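Long-range contacts in hemerythrin HHE cation binding domain protein (Mycobacterium kansasii, PDB 6TYJ), which binds zinc ions, and can also bind iron, within a hemerythrin-like helical domain, although its physiological role is not settled: residues V10-V15 against A134-L139; L51-R56 against Q149-A154; D60-A65 against D121-P126. One frame throughout, in Å; residues are numbered along the deposited sequence. Where two conformers were deposited one is given.

Contact 1 of 3, residues V10-V15 against A134-L139. Unlike the reference sequence in segment 10-15: Val-10 (reference Met).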
ATOM      1  N   VAL A  10      14.937  -4.565 -13.484  1.00 63.38           N
ATOM      2  CA  VAL A  10      14.229  -3.792 -12.470  1.00 56.54           C
ATOM      3  C   VAL A  10      14.893  -4.012 -11.114  1.00 55.19           C
ATOM      4  O   VAL A  10      15.582  -5.012 -10.886  1.00 61.76           O
ATOM      5  CB  VAL A  10      12.733  -4.160 -12.419  1.00 52.32           C
ATOM      6  CG1 VAL A  10      12.506  -5.363 -11.506  1.00 50.56           C
ATOM      7  CG2 VAL A  10      11.919  -2.979 -11.948  1.00 54.13           C
ATOM      8  N   ASN A  11      14.706  -3.059 -10.199  1.00 34.17           N
ATOM      9  CA  ASN A  11      15.226  -3.205  -8.845  1.00 34.37           C
ATOM     10  C   ASN A  11      14.151  -2.853  -7.826  1.00 28.93           C
ATOM     11  O   ASN A  11      13.055  -2.387  -8.158  1.00 30.83           O
ATOM     12  CB  ASN A  11      16.522  -2.391  -8.625  1.00 33.78           C
ATOM     13  CG  ASN A  11      16.309  -0.893  -8.574  1.00 32.10           C
ATOM     14  OD1 ASN A  11      15.319  -0.394  -8.051  1.00 30.98           O
ATOM     15  ND2 ASN A  11      17.289  -0.159  -9.077  1.00 45.08           N
ATOM     16  N   ALA A  12      14.486  -3.112  -6.559  1.00 27.60           N
ATOM     17  CA  ALA A  12      13.504  -3.032  -5.485  1.00 25.19           C
ATOM     18  C   ALA A  12      12.938  -1.628  -5.346  1.00 25.83           C
ATOM     19  O   ALA A  12      11.745  -1.473  -5.071  1.00 23.79           O
ATOM     20  CB  ALA A  12      14.141  -3.481  -4.165  1.00 25.87           C
ATOM     21  N   TYR A  13      13.786  -0.600  -5.518  1.00 30.45           N
ATOM     22  CA  TYR A  13      13.318   0.778  -5.396  1.00 29.08           C
ATOM     23  C   TYR A  13      12.302   1.095  -6.477  1.00 27.41           C
ATOM     24  O   TYR A  13      11.268   1.713  -6.209  1.00 27.74           O
ATOM     25  CB  TYR A  13      14.484   1.761  -5.500  1.00 30.52           C
ATOM     26  CG  TYR A  13      15.635   1.475  -4.544  1.00 25.71           C
ATOM     27  CD1 TYR A  13      15.408   0.944  -3.286  1.00 24.07           C
ATOM     28  CD2 TYR A  13      16.935   1.777  -4.904  1.00 30.09           C
ATOM     29  CE1 TYR A  13      16.476   0.698  -2.413  1.00 29.45           C
ATOM     30  CE2 TYR A  13      17.995   1.541  -4.059  1.00 31.38           C
ATOM     31  CZ  TYR A  13      17.762   1.010  -2.807  1.00 32.01           C
ATOM     32  OH  TYR A  13      18.857   0.791  -1.985  1.00 34.77           O
ATOM     33  N   GLU A  14      12.603   0.701  -7.712  1.00 28.34           N
ATOM     34  CA  GLU A  14      11.698   0.982  -8.821  1.00 32.79           C
ATOM     35  C   GLU A  14      10.367   0.277  -8.636  1.00 31.18           C
ATOM     36  O   GLU A  14       9.307   0.857  -8.903  1.00 28.20           O
ATOM     37  CB  GLU A  14      12.354   0.566 -10.137  1.00 39.19           C
ATOM     38  CG  GLU A  14      13.595   1.379 -10.474  1.00 46.14           C
ATOM     39  CD  GLU A  14      14.386   0.815 -11.643  1.00 63.67           C
ATOM     40  OE1 GLU A  14      14.189  -0.372 -11.987  1.00 67.69           O
ATOM     41  OE2 GLU A  14      15.211   1.561 -12.215  1.00 68.10           O
ATOM     42  N   VAL A  15      10.395  -0.977  -8.183  1.00 26.17           N
ATOM     43  CA  VAL A  15       9.149  -1.692  -7.933  1.00 23.09           C
ATOM     44  C   VAL A  15       8.267  -0.906  -6.977  1.00 21.23           C
ATOM     45  O   VAL A  15       7.070  -0.726  -7.218  1.00 23.16           O
ATOM     46  CB  VAL A  15       9.427  -3.106  -7.391  1.00 22.46           C
ATOM     47  CG1 VAL A  15       8.125  -3.725  -6.864  1.00 27.07           C
ATOM     48  CG2 VAL A  15       9.991  -3.963  -8.469  1.00 27.66           C
ATOM     49  N   ALA A 134      23.402  -5.675  -7.575  1.00 43.11           N
ATOM     50  CA  ALA A 134      22.899  -6.991  -7.950  1.00 42.86           C
ATOM     51  C   ALA A 134      21.841  -7.489  -6.969  1.00 41.91           C
ATOM     52  O   ALA A 134      20.839  -8.088  -7.382  1.00 39.89           O
ATOM     53  CB  ALA A 134      24.058  -7.984  -8.039  1.00 40.06           C
ATOM     54  N   GLU A 135      22.047  -7.261  -5.667  1.00 34.13           N
ATOM     55  CA  GLU A 135      21.050  -7.694  -4.687  1.00 31.97           C
ATOM     56  C   GLU A 135      19.756  -6.917  -4.825  1.00 27.57           C
ATOM     57  O   GLU A 135      18.678  -7.466  -4.576  1.00 28.59           O
ATOM     58  CB  GLU A 135      21.570  -7.541  -3.266  1.00 39.04           C
ATOM     59  CG  GLU A 135      22.231  -8.807  -2.762  1.00 47.10           C
ATOM     60  CD  GLU A 135      23.428  -8.532  -1.906  1.00 52.46           C
ATOM     61  OE1 GLU A 135      23.445  -7.493  -1.209  1.00 41.11           O
ATOM     62  OE2 GLU A 135      24.359  -9.367  -1.951  1.00 66.04           O
ATOM     63  N   LEU A 136      19.847  -5.648  -5.191  1.00 32.18           N
ATOM     64  CA  LEU A 136      18.643  -4.861  -5.401  1.00 33.55           C
ATOM     65  C   LEU A 136      17.885  -5.332  -6.632  1.00 29.68           C
ATOM     66  O   LEU A 136      16.653  -5.247  -6.666  1.00 26.91           O
ATOM     67  CB  LEU A 136      19.018  -3.388  -5.504  1.00 33.13           C
ATOM     68  CG  LEU A 136      19.268  -2.696  -4.163  1.00 29.41           C
ATOM     69  CD1 LEU A 136      20.027  -1.391  -4.383  1.00 34.29           C
ATOM     70  CD2 LEU A 136      17.966  -2.453  -3.417  1.00 29.19           C
ATOM     71  N   GLU A 137      18.592  -5.865  -7.633  1.00 34.88           N
ATOM     72  CA  GLU A 137      17.899  -6.410  -8.795  1.00 37.46           C
ATOM     73  C   GLU A 137      17.216  -7.726  -8.457  1.00 31.93           C
ATOM     74  O   GLU A 137      16.051  -7.935  -8.816  1.00 34.08           O
ATOM     75  CB  GLU A 137      18.871  -6.584  -9.962  1.00 50.20           C
ATOM     76  CG  GLU A 137      19.321  -5.269 -10.583  1.00 57.25           C
ATOM     77  CD  GLU A 137      20.254  -5.470 -11.766  1.00 69.25           C
ATOM     78  OE1 GLU A 137      20.234  -6.570 -12.360  1.00 72.42           O
ATOM     79  OE2 GLU A 137      21.010  -4.529 -12.101  1.00 73.38           O
ATOM     80  N   GLU A 138      17.929  -8.641  -7.782  1.00 32.02           N
ATOM     81  CA  GLU A 138      17.297  -9.890  -7.368  1.00 31.44           C
ATOM     82  C   GLU A 138      16.107  -9.631  -6.452  1.00 33.20           C
ATOM     83  O   GLU A 138      15.048 -10.249  -6.613  1.00 35.56           O
ATOM     84  CB  GLU A 138      18.310 -10.809  -6.677  1.00 33.57           C
ATOM     85  N   LEU A 139      16.253  -8.704  -5.495  1.00 28.25           N
ATOM     86  CA  LEU A 139      15.145  -8.381  -4.607  1.00 26.76           C
ATOM     87  C   LEU A 139      13.970  -7.794  -5.382  1.00 26.13           C
ATOM     88  O   LEU A 139      12.807  -8.125  -5.111  1.00 25.29           O
ATOM     89  CB  LEU A 139      15.604  -7.406  -3.524  1.00 22.90           C
ATOM     90  CG  LEU A 139      14.592  -6.977  -2.455  1.00 24.70           C
ATOM     91  CD1 LEU A 139      14.036  -8.173  -1.650  1.00 28.63           C
ATOM     92  CD2 LEU A 139      15.277  -5.979  -1.544  1.00 25.81           C
TER
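Leu-136 lays its CD2 methyl over one face of the Tyr-13 ring, 3.9 Å from the ring centroid in a CH-pi contact, and its second methyl, CD1, comes within 3.4 Å of Tyr-13 OH. The leucine CG sits beside its own backbone N (chi1 -80°). Next to this pair, the small Ala-12 CB faces helix 133-161 and touches Leu-139 CD2 at 3.8 Å. The tyrosine hydroxyl finds its polar partner in Ala-125 N, beyond the two segments.

Farther out the backbones themselves come close. Leu-136 O takes a weak, bent hydrogen bond from Ala-12 N (3.0 Å) and a CA-H...O contact from Asn-11 CA (3.3 Å), while Val-10 O, in a residue that differs from the reference sequence, receives a second CA-H...O contact, from Glu-137 CA at 3.4 Å. At the edge, Asn-11 OD1 accepts from Glu-14 N (2.9 Å, 167° at the hydrogen) and Glu-14 OE1 in turn accepts from Asn-11 N (3.3 Å). This reciprocal pair is a capping box. It starts helix 12-32, which carries the zinc ligand His-20 of the hemerythrin-type bundle, where that helix meets the early part of helix 133-161.

Contact 2 of 3, residues L51-R56 against Q149-A154; sequences LDIHFR and QYRGSA. With ZN (zinc ion), chain B.
Ile-53 has CG1 wedged between its backbone N and carbonyl carbon (chi1 71°), and its CG2 therefore stands beside the N. The two branches divide the work against helix 149-154. CG2 packs on Tyr-150 CB at 3.6 Å and also approaches the methyl of Ala-154, whereas CD1, at the end of the other branch, rests 3.3 Å above one face of the Arg-151 guanidinium, displaced toward its rim. One turn on, Arg-56 extends from CG to NE and passes obliquely across Tyr-150. Its CB meets the ring at CE2 (3.4 Å), and its CD lies over the face, 4.2 Å from the centroid, as a CH-pi contact.

The guanidinium plane of Arg-56 is 63° from that of the ring. Its NE forms a salt bridge with Asp-52 OD1 (2.9 Å), on the syn side but tilted out of the carboxylate plane, while Asp-52 OD2 rests against Ala-154 CB at 3.4 Å. Arg-151 NH2 has its salt-bridge partner in Glu-50, and Tyr-150 OH bonds to Arg-146.

His-54 points away from this interface and binds zinc through NE2 (2.1 Å), together with His-20, Glu-58, His-114 and Glu-118. Chemically, then, methyls and aliphatic carbons meet aromatic and charged groups whose polar ends pair within their own helix or with Glu-50; the bridge to Arg-56 probably keeps the buried Asp-52 charged.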
ATOM      1  N   LEU A  51      -3.379  -2.015  -2.091  1.00 16.92           N
ATOM      2  CA  LEU A  51      -2.843  -1.688  -0.773  0.57 17.83           C
ATOM      3  C   LEU A  51      -2.447  -2.950  -0.018  1.00 19.53           C
ATOM      4  O   LEU A  51      -1.362  -3.012   0.567  1.00 21.16           O
ATOM      5  CB  LEU A  51      -3.865  -0.875   0.031  0.57 22.19           C
ATOM      6  CG  LEU A  51      -3.519  -0.511   1.478  0.57 21.10           C
ATOM      7  CD1 LEU A  51      -2.120   0.082   1.575  0.57 23.95           C
ATOM      8  CD2 LEU A  51      -4.554   0.453   2.078  0.57 24.68           C
ATOM      9  N   ASP A  52      -3.334  -3.950  -0.005  1.00 18.51           N
ATOM     10  CA  ASP A  52      -3.038  -5.253   0.605  1.00 19.96           C
ATOM     11  C   ASP A  52      -1.698  -5.784   0.132  1.00 24.76           C
ATOM     12  O   ASP A  52      -0.822  -6.123   0.945  1.00 25.64           O
ATOM     13  CB  ASP A  52      -4.165  -6.233   0.252  1.00 20.69           C
ATOM     14  CG  ASP A  52      -3.962  -7.623   0.818  1.00 29.54           C
ATOM     15  OD1 ASP A  52      -3.263  -7.770   1.828  1.00 34.17           O
ATOM     16  OD2 ASP A  52      -4.513  -8.571   0.241  1.00 33.91           O
ATOM     17  N   ILE A  53      -1.504  -5.849  -1.181  1.00 17.39           N
ATOM     18  CA  ILE A  53      -0.285  -6.496  -1.657  1.00 18.83           C
ATOM     19  C   ILE A  53       0.933  -5.605  -1.453  1.00 17.20           C
ATOM     20  O   ILE A  53       2.062  -6.112  -1.283  1.00 18.92           O
ATOM     21  CB  ILE A  53      -0.433  -6.949  -3.111  1.00 25.33           C
ATOM     22  CG1 ILE A  53      -0.446  -5.788  -4.075  1.00 23.91           C
ATOM     23  CG2 ILE A  53      -1.718  -7.757  -3.290  1.00 25.10           C
ATOM     24  CD1 ILE A  53      -0.900  -6.264  -5.487  1.00 26.32           C
ATOM     25  N   HIS A  54       0.731  -4.286  -1.435  1.00 17.18           N
ATOM     26  CA  HIS A  54       1.834  -3.362  -1.235  1.00 15.53           C
ATOM     27  C   HIS A  54       2.436  -3.499   0.152  1.00 17.94           C
ATOM     28  O   HIS A  54       3.667  -3.634   0.295  1.00 16.58           O
ATOM     29  CB  HIS A  54       1.335  -1.941  -1.434  1.00 14.75           C
ATOM     30  CG  HIS A  54       2.426  -0.931  -1.410  1.00 16.19           C
ATOM     31  ND1 HIS A  54       3.230  -0.690  -2.494  1.00 20.58           N
ATOM     32  CD2 HIS A  54       2.839  -0.089  -0.434  1.00 20.47           C
ATOM     33  CE1 HIS A  54       4.099   0.263  -2.194  1.00 20.04           C
ATOM     34  NE2 HIS A  54       3.885   0.632  -0.945  1.00 22.13           N
ATOM     35  N   PHE A  55       1.585  -3.476   1.188  1.00 19.69           N
ATOM     36  CA  PHE A  55       2.097  -3.620   2.546  1.00 19.01           C
ATOM     37  C   PHE A  55       2.729  -4.985   2.743  1.00 20.97           C
ATOM     38  O   PHE A  55       3.709  -5.099   3.485  1.00 20.19           O
ATOM     39  CB  PHE A  55       1.000  -3.370   3.583  1.00 19.87           C
ATOM     40  CG  PHE A  55       0.704  -1.910   3.798  1.00 24.73           C
ATOM     41  CD1 PHE A  55       1.289  -0.945   2.991  1.00 33.51           C
ATOM     42  CD2 PHE A  55      -0.130  -1.512   4.830  1.00 24.59           C
ATOM     43  CE1 PHE A  55       1.023   0.417   3.185  1.00 33.22           C
ATOM     44  CE2 PHE A  55      -0.399  -0.172   5.030  1.00 25.24           C
ATOM     45  CZ  PHE A  55       0.185   0.795   4.208  1.00 24.42           C
ATOM     46  N   ARG A  56       2.199  -6.022   2.083  1.00 17.03           N
ATOM     47  CA  ARG A  56       2.781  -7.360   2.246  1.00 17.24           C
ATOM     48  C   ARG A  56       4.158  -7.446   1.612  1.00 21.78           C
ATOM     49  O   ARG A  56       5.076  -8.040   2.210  1.00 19.98           O
ATOM     50  CB  ARG A  56       1.857  -8.412   1.645  1.00 24.71           C
ATOM     51  CG  ARG A  56       0.637  -8.712   2.487  1.00 35.03           C
ATOM     52  CD  ARG A  56      -0.122  -9.895   1.926  1.00 29.76           C
ATOM     53  NE  ARG A  56      -1.447  -9.969   2.517  1.00 34.22           N
ATOM     54  CZ  ARG A  56      -1.754 -10.737   3.552  1.00 49.86           C
ATOM     55  NH1 ARG A  56      -0.828 -11.505   4.102  1.00 46.01           N
ATOM     56  NH2 ARG A  56      -2.991 -10.748   4.023  1.00 55.84           N
ATOM     57  N   GLN A 149       1.667 -12.973  -7.183  1.00 20.25           N
ATOM     58  CA  GLN A 149       1.099 -14.004  -6.323  1.00 21.76           C
ATOM     59  C   GLN A 149       0.148 -13.403  -5.290  1.00 18.85           C
ATOM     60  O   GLN A 149      -0.964 -13.911  -5.075  1.00 22.10           O
ATOM     61  CB  GLN A 149       2.230 -14.761  -5.642  1.00 24.30           C
ATOM     62  CG  GLN A 149       1.773 -15.723  -4.568  1.00 20.73           C
ATOM     63  CD  GLN A 149       2.931 -16.051  -3.646  1.00 19.53           C
ATOM     64  OE1 GLN A 149       4.031 -16.360  -4.111  1.00 23.80           O
ATOM     65  NE2 GLN A 149       2.703 -15.942  -2.354  1.00 23.56           N
ATOM     66  N   TYR A 150       0.563 -12.308  -4.644  1.00 19.31           N
ATOM     67  CA  TYR A 150      -0.294 -11.705  -3.629  1.00 20.34           C
ATOM     68  C   TYR A 150      -1.549 -11.095  -4.249  1.00 21.16           C
ATOM     69  O   TYR A 150      -2.624 -11.102  -3.635  1.00 22.26           O
ATOM     70  CB  TYR A 150       0.465 -10.622  -2.858  1.00 20.58           C
ATOM     71  CG  TYR A 150       1.524 -11.117  -1.901  1.00 20.79           C
ATOM     72  CD1 TYR A 150       1.588 -12.438  -1.514  1.00 22.17           C
ATOM     73  CD2 TYR A 150       2.415 -10.208  -1.336  1.00 23.00           C
ATOM     74  CE1 TYR A 150       2.561 -12.872  -0.621  1.00 19.45           C
ATOM     75  CE2 TYR A 150       3.379 -10.616  -0.442  1.00 22.41           C
ATOM     76  CZ  TYR A 150       3.449 -11.950  -0.100  1.00 20.25           C
ATOM     77  OH  TYR A 150       4.432 -12.383   0.784  1.00 23.51           O
ATOM     78  N   ARG A 151      -1.448 -10.562  -5.463  1.00 19.08           N
ATOM     79  CA  ARG A 151      -2.663 -10.052  -6.081  1.00 19.72           C
ATOM     80  C   ARG A 151      -3.646 -11.181  -6.364  1.00 20.92           C
ATOM     81  O   ARG A 151      -4.855 -11.016  -6.181  1.00 22.76           O
ATOM     82  CB  ARG A 151      -2.341  -9.266  -7.354  1.00 19.38           C
ATOM     83  CG  ARG A 151      -3.575  -8.518  -7.860  1.00 21.30           C
ATOM     84  CD  ARG A 151      -3.303  -7.658  -9.096  1.00 27.76           C
ATOM     85  NE  ARG A 151      -2.441  -6.501  -8.865  1.00 25.10           N
ATOM     86  CZ  ARG A 151      -1.166  -6.409  -9.231  1.00 25.24           C
ATOM     87  NH1 ARG A 151      -0.555  -7.430  -9.848  1.00 24.87           N
ATOM     88  NH2 ARG A 151      -0.497  -5.292  -8.985  1.00 26.45           N
ATOM     89  N   GLY A 152      -3.138 -12.344  -6.781  1.00 20.28           N
ATOM     90  CA  GLY A 152      -4.012 -13.494  -6.973  1.00 26.37           C
ATOM     91  C   GLY A 152      -4.743 -13.884  -5.704  1.00 22.09           C
ATOM     92  O   GLY A 152      -5.948 -14.132  -5.721  1.00 24.12           O
ATOM     93  N   SER A 153      -4.013 -13.971  -4.582  1.00 22.16           N
ATOM     94  CA  SER A 153      -4.685 -14.361  -3.346  0.51 20.89           C
ATOM     95  C   SER A 153      -5.593 -13.255  -2.821  1.00 21.80           C
ATOM     96  O   SER A 153      -6.655 -13.561  -2.262  1.00 27.15           O
ATOM     97  CB  SER A 153      -3.659 -14.808  -2.293  0.51 24.95           C
ATOM     98  OG  SER A 153      -2.693 -13.813  -2.032  0.51 25.07           O
ATOM     99  N   ALA A 154      -5.228 -11.983  -3.017  1.00 22.07           N
ATOM    100  CA  ALA A 154      -6.101 -10.887  -2.616  1.00 26.12           C
ATOM    101  C   ALA A 154      -7.416 -10.952  -3.381  1.00 25.14           C
ATOM    102  O   ALA A 154      -8.501 -10.830  -2.796  1.00 29.66           O
ATOM    103  CB  ALA A 154      -5.359  -9.569  -2.844  1.00 27.83           C
TER
HETATM  104 ZN    ZN B 300       5.159   1.875   0.177  0.90 20.97          ZN

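Contact 3 of 3, residues D60-A65 against D121-P126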
ATOM      1  N   ASP A  60       7.185  -8.330   3.925  1.00 19.49           N
ATOM      2  CA  ASP A  60       7.694  -9.695   3.748  1.00 19.42           C
ATOM      3  C   ASP A  60       9.029  -9.750   3.030  1.00 18.84           C
ATOM      4  O   ASP A  60       9.779 -10.733   3.210  1.00 20.89           O
ATOM      5  CB  ASP A  60       6.682 -10.522   2.950  1.00 19.64           C
ATOM      6  CG  ASP A  60       5.337 -10.666   3.658  1.00 21.50           C
ATOM      7  OD1 ASP A  60       5.219 -10.322   4.861  1.00 25.91           O
ATOM      8  OD2 ASP A  60       4.401 -11.178   3.016  1.00 26.08           O
ATOM      9  N   LEU A  61       9.342  -8.753   2.203  1.00 21.06           N
ATOM     10  CA  LEU A  61      10.558  -8.776   1.396  1.00 21.36           C
ATOM     11  C   LEU A  61      11.404  -7.524   1.590  1.00 18.28           C
ATOM     12  O   LEU A  61      12.601  -7.626   1.876  1.00 21.53           O
ATOM     13  CB  LEU A  61      10.212  -8.962  -0.081  1.00 22.05           C
ATOM     14  CG  LEU A  61       9.736 -10.381  -0.416  1.00 20.37           C
ATOM     15  CD1 LEU A  61       9.146 -10.525  -1.801  1.00 30.85           C
ATOM     16  CD2 LEU A  61      10.913 -11.325  -0.263  1.00 23.38           C
ATOM     17  N   TYR A  62      10.817  -6.334   1.428  1.00 19.00           N
ATOM     18  CA  TYR A  62      11.669  -5.149   1.350  1.00 21.38           C
ATOM     19  C   TYR A  62      12.200  -4.730   2.720  1.00 20.11           C
ATOM     20  O   TYR A  62      13.408  -4.529   2.900  1.00 21.18           O
ATOM     21  CB  TYR A  62      10.881  -3.999   0.717  1.00 18.44           C
ATOM     22  CG  TYR A  62      11.742  -2.765   0.487  1.00 18.94           C
ATOM     23  CD1 TYR A  62      12.778  -2.793  -0.434  1.00 19.69           C
ATOM     24  CD2 TYR A  62      11.532  -1.589   1.210  1.00 19.79           C
ATOM     25  CE1 TYR A  62      13.561  -1.667  -0.655  1.00 25.05           C
ATOM     26  CE2 TYR A  62      12.336  -0.453   1.006  1.00 22.54           C
ATOM     27  CZ  TYR A  62      13.341  -0.508   0.073  1.00 25.95           C
ATOM     28  OH  TYR A  62      14.146   0.586  -0.171  1.00 27.64           O
ATOM     29  N   TYR A  63      11.308  -4.541   3.691  1.00 19.57           N
ATOM     30  CA  TYR A  63      11.776  -4.110   4.997  1.00 18.58           C
ATOM     31  C   TYR A  63      12.711  -5.138   5.652  1.00 18.61           C
ATOM     32  O   TYR A  63      13.664  -4.698   6.315  1.00 20.59           O
ATOM     33  CB  TYR A  63      10.573  -3.773   5.897  1.00 19.69           C
ATOM     34  CG  TYR A  63       9.824  -2.519   5.526  1.00 21.73           C
ATOM     35  CD1 TYR A  63      10.445  -1.539   4.782  1.00 21.15           C
ATOM     36  CD2 TYR A  63       8.497  -2.324   5.916  1.00 26.30           C
ATOM     37  CE1 TYR A  63       9.772  -0.356   4.434  1.00 25.43           C
ATOM     38  CE2 TYR A  63       7.827  -1.150   5.573  1.00 25.91           C
ATOM     39  CZ  TYR A  63       8.479  -0.185   4.819  1.00 26.70           C
ATOM     40  OH  TYR A  63       7.866   1.010   4.451  1.00 27.41           O
ATOM     41  N   PRO A  64      12.544  -6.472   5.492  1.00 19.09           N
ATOM     42  CA  PRO A  64      13.536  -7.382   6.082  1.00 21.98           C
ATOM     43  C   PRO A  64      14.931  -7.180   5.513  1.00 21.01           C
ATOM     44  O   PRO A  64      15.926  -7.299   6.253  1.00 23.34           O
ATOM     45  CB  PRO A  64      12.951  -8.770   5.765  1.00 23.90           C
ATOM     46  CG  PRO A  64      11.446  -8.517   5.814  1.00 22.34           C
ATOM     47  CD  PRO A  64      11.292  -7.172   5.120  1.00 21.09           C
ATOM     48  N   ALA A  65      15.029  -6.884   4.210  1.00 21.61           N
ATOM     49  CA  ALA A  65      16.315  -6.604   3.585  1.00 22.53           C
ATOM     50  C   ALA A  65      16.957  -5.358   4.167  1.00 22.36           C
ATOM     51  O   ALA A  65      18.193  -5.209   4.142  1.00 29.99           O
ATOM     52  CB  ALA A  65      16.141  -6.437   2.076  1.00 26.16           C
ATOM     53  N   ASP A 121      12.940   8.445   3.543  1.00 40.32           N
ATOM     54  CA  ASP A 121      13.745   7.782   4.563  1.00 42.19           C
ATOM     55  C   ASP A 121      14.258   6.413   4.153  1.00 42.41           C
ATOM     56  O   ASP A 121      15.298   5.990   4.653  1.00 44.04           O
ATOM     57  CB  ASP A 121      12.922   7.584   5.844  1.00 42.45           C
ATOM     58  CG  ASP A 121      12.636   8.872   6.580  1.00 54.79           C
ATOM     59  OD1 ASP A 121      13.234   9.913   6.239  1.00 57.41           O
ATOM     60  OD2 ASP A 121      11.807   8.831   7.515  1.00 56.66           O
ATOM     61  N   MET A 122      13.529   5.697   3.292  1.00 29.41           N
ATOM     62  CA  MET A 122      13.745   4.257   3.138  1.00 25.78           C
ATOM     63  C   MET A 122      13.954   3.801   1.701  1.00 28.04           C
ATOM     64  O   MET A 122      14.267   2.617   1.496  1.00 26.97           O
ATOM     65  CB  MET A 122      12.572   3.466   3.748  1.00 28.06           C
ATOM     66  CG  MET A 122      12.504   3.531   5.274  1.00 33.51           C
ATOM     67  SD  MET A 122      13.824   2.587   6.054  1.00 42.79           S
ATOM     68  CE  MET A 122      13.046   0.984   6.061  1.00 36.78           C
ATOM     69  N   ILE A 123      13.817   4.693   0.721  1.00 30.86           N
ATOM     70  CA  ILE A 123      14.070   4.424  -0.696  1.00 30.52           C
ATOM     71  C   ILE A 123      14.939   5.547  -1.251  1.00 32.09           C
ATOM     72  O   ILE A 123      14.445   6.673  -1.420  1.00 34.60           O
ATOM     73  CB  ILE A 123      12.761   4.324  -1.498  1.00 29.65           C
ATOM     74  CG1 ILE A 123      11.846   3.226  -0.943  1.00 30.16           C
ATOM     75  CG2 ILE A 123      13.055   4.120  -3.000  1.00 30.36           C
ATOM     76  CD1 ILE A 123      10.440   3.242  -1.571  1.00 29.47           C
ATOM     77  N   PRO A 124      16.235   5.315  -1.554  1.00 31.31           N
ATOM     78  CA  PRO A 124      16.977   4.053  -1.397  1.00 26.44           C
ATOM     79  C   PRO A 124      17.223   3.705   0.049  1.00 32.37           C
ATOM     80  O   PRO A 124      16.884   4.476   0.935  1.00 32.60           O
ATOM     81  CB  PRO A 124      18.313   4.319  -2.102  1.00 32.64           C
ATOM     82  CG  PRO A 124      18.137   5.580  -2.848  1.00 45.87           C
ATOM     83  CD  PRO A 124      17.071   6.367  -2.149  1.00 39.90           C
ATOM     84  N   ALA A 125      17.831   2.538   0.283  1.00 28.09           N
ATOM     85  CA  ALA A 125      17.995   2.073   1.643  1.00 28.75           C
ATOM     86  C   ALA A 125      18.822   3.058   2.464  1.00 27.22           C
ATOM     87  O   ALA A 125      19.721   3.731   1.934  1.00 33.57           O
ATOM     88  CB  ALA A 125      18.659   0.704   1.671  1.00 30.54           C
ATOM     89  N   PRO A 126      18.557   3.139   3.763  1.00 27.39           N
ATOM     90  CA  PRO A 126      19.331   4.025   4.640  1.00 31.40           C
ATOM     91  C   PRO A 126      20.795   3.614   4.714  1.00 33.07           C
ATOM     92  O   PRO A 126      21.170   2.474   4.380  1.00 30.53           O
ATOM     93  CB  PRO A 126      18.641   3.865   6.005  1.00 31.28           C
ATOM     94  CG  PRO A 126      17.310   3.337   5.719  1.00 31.36           C
ATOM     95  CD  PRO A 126      17.422   2.513   4.466  1.00 30.30           C
TER
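Tyr-62 OH donates a short hydrogen bond to Met-122 O (2.6 Å), the one polar link between helix 60-65 and the loop 121-126. The acceptor lies at the edge of the phenol, in the plane of its ring. Seen from the carbonyl, the approach makes a C=O...donor angle of 146°, with the hydroxyl tilted slightly from the carbonyl plane. Ile-123 CG1 reaches the same hydroxyl from an oblique direction, 3.6 Å from Tyr-62 OH. Next to the hydrogen bond, the Met-122 side chain bends at both chi2 and chi3 and presents its CE methyl to Tyr-63, 3.8 Å from CD1; the two side chains cross at about a right angle.

Tyr-62 CG is anti to the backbone N (chi1 -175°), the branch that starts the ring toward the loop. Met-122 is the first residue to leave helical backbone angles after helix 100-121, and a cis peptide precedes Pro-124 just beyond, probably helping to set the path of the loop. On the other side, helix 60-65 has a wider pi-type turn and is kinked at Pro-64, which has no N-H to give to the preceding turn.

Farther out, Tyr-13 and Met-143 pack on Tyr-62, Leu-72 and Ile-73 pack on Met-122, and the Tyr-63 ring meets His-77 edge-to-face. The nearest side-chain atom of Tyr-63 is about 3 Å from a bound zinc ion. The carbonyl of buried Met-122, where the backbone leaves helical angles, thus accepts from a phenol, and its side chain packs against a tyrosine that borders the metal centre.

How the contacts relate
From the N terminus, the chain enters contact 1 at residues 10-15, runs down helix 12-32 and returns along helix 38-65, which supplies first residues 51-56 to contact 2 and then 60-65 to contact 3. Contact 3 closes first, when the loop after helix 100-121 arrives. Its loop lies wholly within those of the other two. Helix 133-161 then closes contact 1 near its start and contact 2 farther along, so these two cross. Tyr-13 joins contact 1 to contact 3 through Ala-125, and a weak hydrogen bond between Tyr-150 OH and Asp-60 OD2 joins contacts 2 and 3. Together they tie helix 133-161 and the connecting loop to the metal-binding bundle.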